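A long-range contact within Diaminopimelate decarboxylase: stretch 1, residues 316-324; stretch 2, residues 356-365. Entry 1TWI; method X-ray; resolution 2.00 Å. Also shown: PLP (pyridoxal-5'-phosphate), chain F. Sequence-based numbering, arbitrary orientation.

Stretch 1 (316-324) KWVMIDAGM
Stretch 2 (356-365) GLCESSDVFG

The apolar centre of this contact is built around Met-324 and Phe-364, the residues with the largest areas covered by the opposing stretch. Stretch 1 enters as a strand from Lys-316 to Ile-320, then continues without regular structure to Met-324, whose backbone lies at phi/psi -55/-30. Stretch 2 is mostly loop, and it meets stretch 1 closely at two points of register: the CA atoms of Gly-323 and Gly-356 are 6.1 Å apart, and those of Met-324 and Asp-362 are 5.3 Å apart.

Met-324 adopts chi1 p, chi2 t and chi3 m. Its flexible, unbranched side chain can follow an irregular surface: Met-324 CG packs 3.5 Å from Leu-357 CD2, while Met-324 SD lies 3.4 Å from Glu-359 CB. Leu-357 (phi/psi -83/157, chi1 m, chi2 p) points its CA-to-CB bond toward stretch 1, its branched aliphatic end giving Met-324 a buried apolar surface. Glu-359 does likewise, but the end of its side chain leads away, so that its aliphatic beginning serves the packing while the carboxylate OE2 is hydrogen-bonded elsewhere in the structure.

Phe-364, with chi1 m and chi2 -74°, also points toward stretch 1, at a place where the chain turns a corner (phi/psi -85/-24). Its broad ring spans several residues. Ile-320, chi1 p and chi2 t, starts sideways but its aliphatic chain is long enough to bring CD1 to 3.9 Å from Phe-364 CD2. Ala-322 presents a small methyl, CB 4.1 Å from Phe-364 CZ, and its O lies 3.2 Å from Phe-364 CE2, at the ring edge and near its plane. Gly-323 follows, with its C 3.4 Å from Phe-364 CZ. Earlier in the strand, Trp-317 (chi1 m, chi2 96°) reaches across with the end of its indole, CZ3 lying 3.9 Å from CG2 of Val-363, a chi1 t residue at phi/psi -138/127 whose compact apolar side chain suits this buried place.

Glycine suits position 323, where the backbone is extended at -152/173. Its CA is 3.8 Å from Leu-357 CD1, and an ideal CB there would fall 2.4 Å from that same Leu-357 CD1, a clash.

The polar edge centres on Asp-362, with chi1 t, chi2 45° and a backbone at -80/74. Its CA-to-CB bond points toward stretch 1, and Asp-362 OD1 accepts a hydrogen bond from Met-324 N at 2.7 Å, with an N-H...O angle of 143°. This is the only direct hydrogen bond across the contact. Asp-362 OD2 accepts from Leu-357 N at 2.9 Å, though the position of OD2 is less certain; as modelled, one carboxylate serves backbone amides from both stretches. Asp-362 ends a type I turn that begins at Glu-359, with Asp-362 N donating to Glu-359 O at 2.9 Å.

At Gly-356, a water replaces direct backbone pairing, since Gly-356 N and Ile-320 O are 3.9 Å apart. The water donates to Ile-320 O at 2.7 Å and accepts a weak hydrogen bond from Gly-356 N at 2.8 Å. On Cys-358, whose CA-to-CB bond points away from stretch 1, CB lies 3.4 Å from O4A of PLP.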

# COMPACT_ATOMS: atom_id res chain seq x y z
N LYS A 316 -19.03 17.57 -7.24
CA LYS A 316 -18.18 18.66 -6.78
C LYS A 316 -17.08 17.99 -5.95
O LYS A 316 -17.32 17.32 -4.94
CB LYS A 316 -18.96 19.68 -5.94
CG LYS A 316 -18.12 20.88 -5.54
CD LYS A 316 -19.05 21.99 -5.01
CE LYS A 316 -18.25 23.07 -4.32
NZ LYS A 316 -19.00 24.35 -4.08
N TRP A 317 -15.86 18.13 -6.45
CA TRP A 317 -14.69 17.54 -5.82
C TRP A 317 -13.97 18.54 -4.96
O TRP A 317 -13.82 19.71 -5.33
CB TRP A 317 -13.70 17.06 -6.86
CG TRP A 317 -14.12 15.89 -7.66
CD1 TRP A 317 -14.71 15.88 -8.92
CD2 TRP A 317 -14.00 14.53 -7.26
NE1 TRP A 317 -14.96 14.58 -9.29
CE2 TRP A 317 -14.54 13.74 -8.29
CE3 TRP A 317 -13.48 13.90 -6.13
CZ2 TRP A 317 -14.57 12.35 -8.21
CZ3 TRP A 317 -13.52 12.54 -6.05
CH2 TRP A 317 -14.06 11.78 -7.07
N VAL A 318 -13.50 18.06 -3.82
CA VAL A 318 -12.74 18.83 -2.85
C VAL A 318 -11.38 18.09 -2.81
O VAL A 318 -11.34 16.89 -2.54
CB VAL A 318 -13.52 18.77 -1.49
CG1 VAL A 318 -12.64 19.16 -0.35
CG2 VAL A 318 -14.74 19.74 -1.57
N MET A 319 -10.28 18.79 -3.13
CA MET A 319 -8.97 18.13 -3.18
C MET A 319 -8.15 18.50 -1.96
O MET A 319 -7.91 19.68 -1.72
CB MET A 319 -8.18 18.58 -4.43
CG MET A 319 -9.01 18.65 -5.75
SD MET A 319 -9.71 17.06 -6.18
CE MET A 319 -10.08 17.33 -8.00
N ILE A 320 -7.70 17.49 -1.22
CA ILE A 320 -6.91 17.76 -0.03
C ILE A 320 -5.47 17.26 -0.10
O ILE A 320 -5.13 16.44 -0.98
CB ILE A 320 -7.61 17.18 1.25
CG1 ILE A 320 -7.78 15.65 1.12
CG2 ILE A 320 -9.03 17.88 1.46
CD1 ILE A 320 -8.33 15.05 2.41
N ASP A 321 -4.62 17.73 0.82
CA ASP A 321 -3.23 17.30 0.78
C ASP A 321 -2.90 15.96 1.45
O ASP A 321 -1.73 15.55 1.49
CB ASP A 321 -2.27 18.42 1.23
CG ASP A 321 -2.55 18.95 2.61
OD1 ASP A 321 -3.24 18.25 3.42
OD2 ASP A 321 -2.05 20.08 2.90
N ALA A 322 -3.92 15.29 1.95
CA ALA A 322 -3.78 13.93 2.46
C ALA A 322 -4.07 13.07 1.22
O ALA A 322 -4.87 13.46 0.35
CB ALA A 322 -4.80 13.61 3.54
N GLY A 323 -3.49 11.88 1.16
CA GLY A 323 -3.70 11.05 -0.01
C GLY A 323 -3.58 9.58 0.35
O GLY A 323 -3.18 9.24 1.46
N MET A 324 -3.89 8.71 -0.60
CA MET A 324 -3.83 7.28 -0.32
C MET A 324 -2.46 6.80 0.22
O MET A 324 -2.41 5.81 0.96
CB MET A 324 -4.21 6.48 -1.58
CG MET A 324 -3.21 6.64 -2.74
SD MET A 324 -3.74 5.68 -4.19
CE MET A 324 -3.08 4.01 -3.79
N GLY A 356 -4.26 13.97 -3.90
CA GLY A 356 -3.69 14.36 -5.19
C GLY A 356 -2.89 13.31 -5.98
O GLY A 356 -2.16 13.68 -6.92
N LEU A 357 -3.02 12.03 -5.65
CA LEU A 357 -2.24 11.04 -6.38
C LEU A 357 -2.94 10.67 -7.69
O LEU A 357 -4.18 10.82 -7.80
CB LEU A 357 -2.01 9.77 -5.51
CG LEU A 357 -0.97 9.96 -4.37
CD1 LEU A 357 -1.63 10.66 -3.13
CD2 LEU A 357 -0.45 8.53 -3.92
N CYS A 358 -2.14 10.16 -8.64
CA CYS A 358 -2.60 9.76 -10.00
C CYS A 358 -3.60 8.63 -10.05
O CYS A 358 -4.13 8.35 -11.12
CB CYS A 358 -1.45 9.21 -10.83
SG CYS A 358 -0.72 7.67 -10.07
N GLU A 359 -3.80 7.97 -8.93
CA GLU A 359 -4.65 6.80 -8.82
C GLU A 359 -6.13 7.18 -8.74
O GLU A 359 -6.53 8.01 -7.92
CB GLU A 359 -4.23 6.02 -7.55
CG GLU A 359 -4.05 4.53 -7.63
CD GLU A 359 -3.53 4.11 -8.95
OE1 GLU A 359 -4.37 3.78 -9.80
OE2 GLU A 359 -2.31 4.12 -9.17
N SER A 360 -6.94 6.57 -9.61
CA SER A 360 -8.34 6.87 -9.65
C SER A 360 -8.99 6.54 -8.33
O SER A 360 -9.92 7.22 -7.89
CB SER A 360 -9.02 6.09 -10.76
OG SER A 360 -9.99 6.94 -11.32
N SER A 361 -8.45 5.53 -7.66
CA SER A 361 -8.94 5.08 -6.39
C SER A 361 -8.48 5.97 -5.22
O SER A 361 -8.84 5.65 -4.10
CB SER A 361 -8.43 3.69 -6.14
OG SER A 361 -7.00 3.78 -6.06
N ASP A 362 -7.65 7.00 -5.48
CA ASP A 362 -7.22 7.90 -4.40
C ASP A 362 -8.35 8.92 -4.12
O ASP A 362 -8.27 10.11 -4.45
CB ASP A 362 -5.88 8.62 -4.76
CG ASP A 362 -5.53 9.72 -3.76
OD1 ASP A 362 -5.65 9.49 -2.53
OD2 ASP A 362 -5.15 10.82 -4.18
N VAL A 363 -9.40 8.42 -3.48
CA VAL A 363 -10.59 9.18 -3.14
C VAL A 363 -10.92 8.72 -1.70
O VAL A 363 -11.04 7.51 -1.44
CB VAL A 363 -11.75 8.78 -4.11
CG1 VAL A 363 -13.10 9.36 -3.62
CG2 VAL A 363 -11.43 9.29 -5.54
N PHE A 364 -11.08 9.66 -0.79
CA PHE A 364 -11.39 9.29 0.60
C PHE A 364 -12.90 9.08 0.85
O PHE A 364 -13.27 8.40 1.80
CB PHE A 364 -10.88 10.38 1.57
CG PHE A 364 -9.37 10.40 1.69
CD1 PHE A 364 -8.70 9.41 2.41
CD2 PHE A 364 -8.62 11.38 1.03
CE1 PHE A 364 -7.28 9.40 2.48
CE2 PHE A 364 -7.22 11.38 1.09
CZ PHE A 364 -6.55 10.39 1.81
N GLY A 365 -13.75 9.70 0.05
CA GLY A 365 -15.18 9.53 0.28
C GLY A 365 -15.95 10.18 -0.86
O GLY A 365 -15.49 11.16 -1.47
N1 PLP F . 0.14 9.60 -17.24
C2 PLP F . -0.74 9.87 -16.24
C2A PLP F . -1.38 11.25 -16.31
C3 PLP F . -1.00 8.86 -15.32
O3 PLP F . -1.86 9.14 -14.32
C4 PLP F . -0.35 7.64 -15.35
C4A PLP F . -0.68 6.55 -14.27
O4A PLP F . -1.45 6.89 -13.33
C5 PLP F . 0.56 7.38 -16.42
C6 PLP F . 0.78 8.40 -17.30
C5A PLP F . 1.33 6.13 -16.66
O4P PLP F . 0.51 4.98 -16.91
P PLP F . 1.17 3.59 -17.33
O1P PLP F . -0.03 2.66 -17.44
O2P PLP F . 2.12 3.24 -16.21
O3P PLP F . 1.84 3.77 -18.63
O HOH W 1 -2.80 15.49 -2.04